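Local coordinates for ferrous IRON transport protein B homolog (Methanocaldococcus jannaschii, PDB 2WJI), which probably transports ferrous iron across the cell membrane in a GTP-driven system, its N-terminal G domain, the part in this structure, binding guanine nucleotides, at residues 49-53 with 159-164; 90-94 with 115-121. All blocks are in the same frame, centred on the assembly; numbering follows the deposited sequence.

Interaction 1 of 2, residues 49-53 with 159-164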
loop_
_atom_site.group_PDB
_atom_site.type_symbol
_atom_site.label_atom_id
_atom_site.label_comp_id
_atom_site.label_asym_id
_atom_site.label_seq_id
_atom_site.Cartn_x
_atom_site.Cartn_y
_atom_site.Cartn_z
ATOM N N GLY A 49 2.093 -17.566 11.173
ATOM C CA GLY A 49 2.847 -18.686 10.649
ATOM C C GLY A 49 3.271 -18.558 9.193
ATOM O O GLY A 49 3.776 -19.514 8.626
ATOM N N GLU A 50 3.075 -17.392 8.583
ATOM C CA GLU A 50 3.496 -17.218 7.191
ATOM C C GLU A 50 4.400 -16.014 7.017
ATOM O O GLU A 50 4.361 -15.078 7.816
ATOM C CB GLU A 50 2.290 -17.143 6.247
ATOM C CG GLU A 50 1.503 -18.452 6.144
ATOM C CD GLU A 50 0.196 -18.300 5.376
ATOM O OE1 GLU A 50 -0.419 -17.221 5.454
ATOM O OE2 GLU A 50 -0.227 -19.266 4.700
ATOM N N LYS A 51 5.211 -16.032 5.965
ATOM C CA LYS A 51 6.172 -14.969 5.753
ATOM C C LYS A 51 5.752 -14.087 4.581
ATOM O O LYS A 51 5.310 -14.583 3.551
ATOM C CB LYS A 51 7.574 -15.540 5.538
ATOM C CG LYS A 51 8.620 -14.478 5.247
ATOM C CD LYS A 51 9.901 -15.084 4.693
ATOM C CE LYS A 51 10.764 -15.674 5.802
ATOM N NZ LYS A 51 12.183 -15.848 5.363
ATOM N N PHE A 52 5.878 -12.777 4.763
ATOM C CA PHE A 52 5.471 -11.807 3.757
ATOM C C PHE A 52 6.647 -10.907 3.400
ATOM O O PHE A 52 7.090 -10.095 4.213
ATOM C CB PHE A 52 4.270 -10.995 4.265
ATOM C CG PHE A 52 3.062 -11.841 4.574
ATOM C CD1 PHE A 52 2.014 -11.936 3.670
ATOM C CD2 PHE A 52 2.997 -12.583 5.748
ATOM C CE1 PHE A 52 0.903 -12.729 3.948
ATOM C CE2 PHE A 52 1.891 -13.384 6.031
ATOM C CZ PHE A 52 0.844 -13.455 5.128
ATOM N N LYS A 53 7.174 -11.088 2.192
ATOM C CA LYS A 53 8.276 -10.282 1.697
ATOM C C LYS A 53 7.717 -9.002 1.079
ATOM O O LYS A 53 6.830 -9.043 0.224
ATOM C CB LYS A 53 9.102 -11.071 0.671
ATOM C CG LYS A 53 9.699 -12.363 1.231
ATOM C CD LYS A 53 10.198 -13.284 0.117
ATOM C CE LYS A 53 10.678 -14.623 0.671
ATOM N NZ LYS A 53 11.187 -15.519 -0.404
ATOM N N ILE A 159 -3.791 -8.236 4.692
ATOM C CA ILE A 159 -2.836 -8.792 3.725
ATOM C C ILE A 159 -2.874 -10.327 3.689
ATOM O O ILE A 159 -3.020 -10.939 2.630
ATOM C CB ILE A 159 -1.393 -8.317 4.017
ATOM C CG1 ILE A 159 -1.243 -6.841 3.673
ATOM C CG2 ILE A 159 -0.380 -9.146 3.244
ATOM C CD1 ILE A 159 0.133 -6.269 4.000
ATOM N N SER A 160 -2.754 -10.957 4.846
ATOM C CA SER A 160 -2.705 -12.420 4.893
ATOM C C SER A 160 -3.961 -13.106 4.334
ATOM O O SER A 160 -3.911 -14.256 3.928
ATOM C CB SER A 160 -2.456 -12.896 6.324
ATOM O OG SER A 160 -3.604 -12.672 7.108
ATOM N N ILE A 161 -5.091 -12.411 4.358
ATOM C CA ILE A 161 -6.325 -12.943 3.792
ATOM C C ILE A 161 -6.347 -12.681 2.291
ATOM O O ILE A 161 -6.727 -13.556 1.505
ATOM C CB ILE A 161 -7.569 -12.292 4.442
ATOM C CG1 ILE A 161 -7.796 -12.849 5.849
ATOM C CG2 ILE A 161 -8.810 -12.509 3.583
ATOM C CD1 ILE A 161 -8.726 -11.976 6.727
ATOM N N ALA A 162 -5.915 -11.483 1.902
ATOM C CA ALA A 162 -5.935 -11.073 0.502
ATOM C C ALA A 162 -5.012 -11.872 -0.425
ATOM O O ALA A 162 -5.285 -11.968 -1.622
ATOM C CB ALA A 162 -5.642 -9.571 0.379
ATOM N N VAL A 163 -3.918 -12.425 0.097
ATOM C CA VAL A 163 -2.989 -13.168 -0.762
ATOM C C VAL A 163 -3.565 -14.516 -1.181
ATOM O O VAL A 163 -3.085 -15.141 -2.128
ATOM C CB VAL A 163 -1.599 -13.411 -0.115
ATOM C CG1 VAL A 163 -0.783 -12.141 -0.086
ATOM C CG2 VAL A 163 -1.738 -14.042 1.271
ATOM N N LYS A 164 -4.589 -14.960 -0.463
ATOM C CA LYS A 164 -5.242 -16.224 -0.757
ATOM C C LYS A 164 -6.422 -16.000 -1.695
ATOM O O LYS A 164 -6.865 -16.917 -2.390
ATOM C CB LYS A 164 -5.693 -16.879 0.544
ATOM C CG LYS A 164 -4.543 -17.116 1.513
ATOM C CD LYS A 164 -5.026 -17.246 2.947
ATOM C CE LYS A 164 -3.892 -17.665 3.874
ATOM N NZ LYS A 164 -2.675 -16.824 3.696
#
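Strand residues 50-53 meet residues 159-164, at the C-terminal part of helix 152-162, through one aromatic side chain and one ion pair; the two segments bury 201 Å² between them. The apolar part is built on Phe52. Its ring, carried toward the helix in the m rotamer, lies against three residues: CD1 is 3.7 Å from Ile159 CG2, CZ is 3.6 Å from Ser160 CB, and CE1 is 4.0 Å from Val163 CG2. The Val163 methyl sits at the ring edge, near its plane. Ile159 and Val163, four residues apart and joined by the Val163 N to Ile159 O hydrogen bond of 3.1 Å, thus reach the same ring. Ser160 meets it through CB and CA, while its OG hydrogen-bonds Lys157 O.

The polar part lies further toward the surface. Glu50, two residues before Phe52 and so on the same side of the strand, extends to a salt bridge in which OE1 receives a hydrogen bond from Lys164 NZ at 2.9 Å. The same NZ also donates to Ser160 O at 2.9 Å, so the Lys164 side chain folds back toward the Ser160 carbonyl; it is poorly ordered. Tyr4 OH bonds Glu50 OE2 and makes a weak hydrogen bond to Lys164 NZ.

This is the C-terminal helix of the P-loop GTPase domain packing on one face of the central sheet, away from the nucleotide. Strand 50-56 runs between strands 42-47 and 3-9, and Phe45 and Tyr4 from these neighbours meet the Phe52 ring, while Ile159 and Val163 continue across the same sheet onto Ile6 of strand 3-9 and Leu84 of strand 84-90.

Interaction 2 of 2, residues 90-94 with 115-121; sequences DATAL and LNKMDLA. With GNP (phosphoaminophosphonic acid-guanylate ester), chain C.
Asp90 and Asn116 form a parallel bridge, CA-CA 5.2 Å, at the ends of adjacent strands; Ala91 N donates to Asn116 O (2.9 Å, 160°). A type I turn runs from Asp90 to Ala93. Asp90 is t at chi1, and its OD1 accepts from Thr92 N, an Asx turn, and from Thr92 OG1, both at 2.9 Å; Thr92 is p. Residues 116-119 are the NKxD (G4) motif of GTPases, which reads guanine. Asp119, chi1 p, takes GNP N1 on OD2 (2.9 Å) and GNP N2 on OD1 (3.3 Å). Lys117, phi/psi 64/35, is at the N-cap position of helix 118-123; its chain, m then t throughout, sends NZ to GNP O4' (3.2 Å) and Asn13 O. A water joins Lys117 NZ (2.5 Å) to Asp90 OD2 (2.8 Å). Asn116, chi1 t, donates from ND2 to Val14 O and accepts on OD1 from Ala146 N. Ala91 CB packs on Met118 SD (m/m/m) and Ala121 CB, Thr92 CG2 on Leu120 (t/p), and Leu94 CD1 (chi1 -129°) on Leu115 CD1 (t/p, 3.5 Å).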
loop_
_atom_site.group_PDB
_atom_site.type_symbol
_atom_site.label_atom_id
_atom_site.label_comp_id
_atom_site.label_asym_id
_atom_site.label_seq_id
_atom_site.Cartn_x
_atom_site.Cartn_y
_atom_site.Cartn_z
ATOM N N ASP A 90 -3.804 8.375 0.361
ATOM C CA ASP A 90 -3.944 9.418 1.372
ATOM C C ASP A 90 -5.423 9.720 1.553
ATOM O O ASP A 90 -6.095 10.128 0.607
ATOM C CB ASP A 90 -3.177 10.671 0.933
ATOM C CG ASP A 90 -3.215 11.801 1.970
ATOM O OD1 ASP A 90 -3.982 11.721 2.958
ATOM O OD2 ASP A 90 -2.466 12.788 1.782
ATOM N N ALA A 91 -5.932 9.503 2.766
ATOM C CA ALA A 91 -7.345 9.740 3.062
ATOM C C ALA A 91 -7.761 11.183 2.798
ATOM O O ALA A 91 -8.939 11.452 2.576
ATOM C CB ALA A 91 -7.665 9.367 4.495
ATOM N N THR A 92 -6.804 12.108 2.832
ATOM C CA THR A 92 -7.127 13.527 2.625
ATOM C C THR A 92 -6.977 13.999 1.176
ATOM O O THR A 92 -7.140 15.186 0.886
ATOM C CB THR A 92 -6.307 14.463 3.546
ATOM O OG1 THR A 92 -4.924 14.422 3.169
ATOM C CG2 THR A 92 -6.472 14.055 5.006
ATOM N N ALA A 93 -6.653 13.080 0.270
ATOM C CA ALA A 93 -6.564 13.425 -1.148
ATOM C C ALA A 93 -7.017 12.249 -1.999
ATOM O O ALA A 93 -6.277 11.761 -2.855
ATOM C CB ALA A 93 -5.143 13.843 -1.519
ATOM N N LEU A 94 -8.246 11.807 -1.774
ATOM C CA LEU A 94 -8.714 10.553 -2.357
ATOM C C LEU A 94 -8.787 10.605 -3.881
ATOM O O LEU A 94 -8.264 9.717 -4.551
ATOM C CB LEU A 94 -10.070 10.165 -1.774
ATOM C CG LEU A 94 -10.132 8.736 -1.249
ATOM C CD1 LEU A 94 -8.942 8.493 -0.334
ATOM C CD2 LEU A 94 -11.443 8.489 -0.519
ATOM N N LEU A 115 -5.664 2.834 3.452
ATOM C CA LEU A 115 -6.137 4.208 3.496
ATOM C C LEU A 115 -5.489 4.911 4.680
ATOM O O LEU A 115 -5.952 4.802 5.825
ATOM C CB LEU A 115 -7.660 4.204 3.618
ATOM C CG LEU A 115 -8.436 5.517 3.599
ATOM C CD1 LEU A 115 -8.327 6.204 2.248
ATOM C CD2 LEU A 115 -9.885 5.230 3.939
ATOM N N ASN A 116 -4.395 5.603 4.390
ATOM C CA ASN A 116 -3.531 6.187 5.397
ATOM C C ASN A 116 -3.906 7.622 5.774
ATOM O O ASN A 116 -4.731 8.262 5.120
ATOM C CB ASN A 116 -2.080 6.130 4.915
ATOM C CG ASN A 116 -1.085 6.234 6.054
ATOM O OD1 ASN A 116 -1.375 5.831 7.177
ATOM N ND2 ASN A 116 0.102 6.761 5.765
ATOM N N LYS A 117 -3.290 8.110 6.847
ATOM C CA LYS A 117 -3.488 9.468 7.333
ATOM C C LYS A 117 -4.922 9.712 7.798
ATOM O O LYS A 117 -5.455 10.809 7.639
ATOM C CB LYS A 117 -3.064 10.492 6.270
ATOM C CG LYS A 117 -1.636 10.282 5.768
ATOM C CD LYS A 117 -1.146 11.475 4.938
ATOM C CE LYS A 117 0.314 11.288 4.551
ATOM N NZ LYS A 117 0.905 12.510 3.930
ATOM N N MET A 118 -5.540 8.690 8.388
ATOM C CA MET A 118 -6.913 8.827 8.868
ATOM C C MET A 118 -6.977 9.850 9.986
ATOM O O MET A 118 -7.999 10.511 10.178
ATOM C CB MET A 118 -7.476 7.484 9.349
ATOM C CG MET A 118 -7.758 6.480 8.236
ATOM S SD MET A 118 -9.177 6.914 7.202
ATOM C CE MET A 118 -10.526 6.634 8.352
ATOM N N ASP A 119 -5.887 9.985 10.731
ATOM C CA ASP A 119 -5.830 10.974 11.802
ATOM C C ASP A 119 -5.877 12.404 11.229
ATOM O O ASP A 119 -6.497 13.298 11.809
ATOM C CB ASP A 119 -4.570 10.784 12.648
ATOM C CG ASP A 119 -3.291 10.987 11.844
ATOM O OD1 ASP A 119 -2.457 11.830 12.242
ATOM O OD2 ASP A 119 -3.117 10.313 10.810
ATOM N N LEU A 120 -5.218 12.613 10.094
ATOM C CA LEU A 120 -5.255 13.918 9.434
ATOM C C LEU A 120 -6.675 14.214 8.955
ATOM O O LEU A 120 -7.205 15.298 9.194
ATOM C CB LEU A 120 -4.252 13.981 8.273
ATOM C CG LEU A 120 -3.947 15.368 7.694
ATOM C CD1 LEU A 120 -3.528 16.327 8.803
ATOM C CD2 LEU A 120 -2.871 15.290 6.605
ATOM N N ALA A 121 -7.295 13.241 8.294
ATOM C CA ALA A 121 -8.674 13.397 7.846
ATOM C C ALA A 121 -9.582 13.786 9.007
ATOM O O ALA A 121 -10.363 14.735 8.913
ATOM C CB ALA A 121 -9.170 12.122 7.191
HETATM P PG GNP C . 7.872 9.171 -1.078
HETATM O O1G GNP C . 8.703 7.931 -0.990
HETATM O O2G GNP C . 6.896 9.164 -2.241
HETATM O O3G GNP C . 8.923 10.251 -1.159
HETATM N N3B GNP C . 7.042 9.395 0.276
HETATM P PB GNP C . 6.341 8.283 1.193
HETATM O O1B GNP C . 5.140 7.767 0.507
HETATM O O2B GNP C . 7.346 7.283 1.550
HETATM O O3A GNP C . 5.864 8.957 2.491
HETATM P PA GNP C . 6.530 8.889 3.887
HETATM O O1A GNP C . 6.134 7.620 4.552
HETATM O O2A GNP C . 7.981 9.177 3.825
HETATM O "O5'" GNP C . 5.853 10.044 4.700
HETATM C "C5'" GNP C . 5.446 11.230 4.031
HETATM C "C4'" GNP C . 4.939 12.241 5.043
HETATM O "O4'" GNP C . 3.600 11.894 5.488
HETATM C "C3'" GNP C . 5.789 12.359 6.304
HETATM O "O3'" GNP C . 5.759 13.703 6.767
HETATM C "C2'" GNP C . 5.051 11.462 7.276
HETATM O "O2'" GNP C . 5.257 11.854 8.616
HETATM C "C1'" GNP C . 3.611 11.754 6.886
HETATM N N9 GNP C . 2.724 10.678 7.296
HETATM C C8 GNP C . 2.909 9.331 7.081
HETATM N N7 GNP C . 1.948 8.603 7.582
HETATM C C5 GNP C . 1.083 9.522 8.176
HETATM C C6 GNP C . -0.132 9.325 8.877
HETATM O O6 GNP C . -0.709 8.255 9.129
HETATM N N1 GNP C . -0.689 10.529 9.318
HETATM C C2 GNP C . -0.138 11.774 9.105
HETATM N N2 GNP C . -0.819 12.822 9.605
HETATM N N3 GNP C . 0.999 11.969 8.445
HETATM C C4 GNP C . 1.554 10.806 8.013
HETATM O O HOH W 1 -0.621 14.399 3.179
#

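Both interactions draw on the same six-stranded sheet, on opposite sides of the chain's centre, with centres about 25 Å apart and nearest atoms about 11 Å apart. Interaction 2 is the buried one: it joins the C-terminal ends of strands 84-90 and 111-116, and its polar side chains bind the nucleotide (Lys117, Asp119), bond to the P-loop and Ala146 (Asn116) or close the turn (Asp90, Thr92). Interaction 1 is partly buried, packing helix 152-162 on strand 50-56, with an aromatic core and an ion pair nearer the surface. Oppositely charged side chains make direct contact in interaction 1, whereas in interaction 2 a water bridges them. Strand 84-90 links the two, touching Ile159 through Leu84 and Val86 and ending at Asp90.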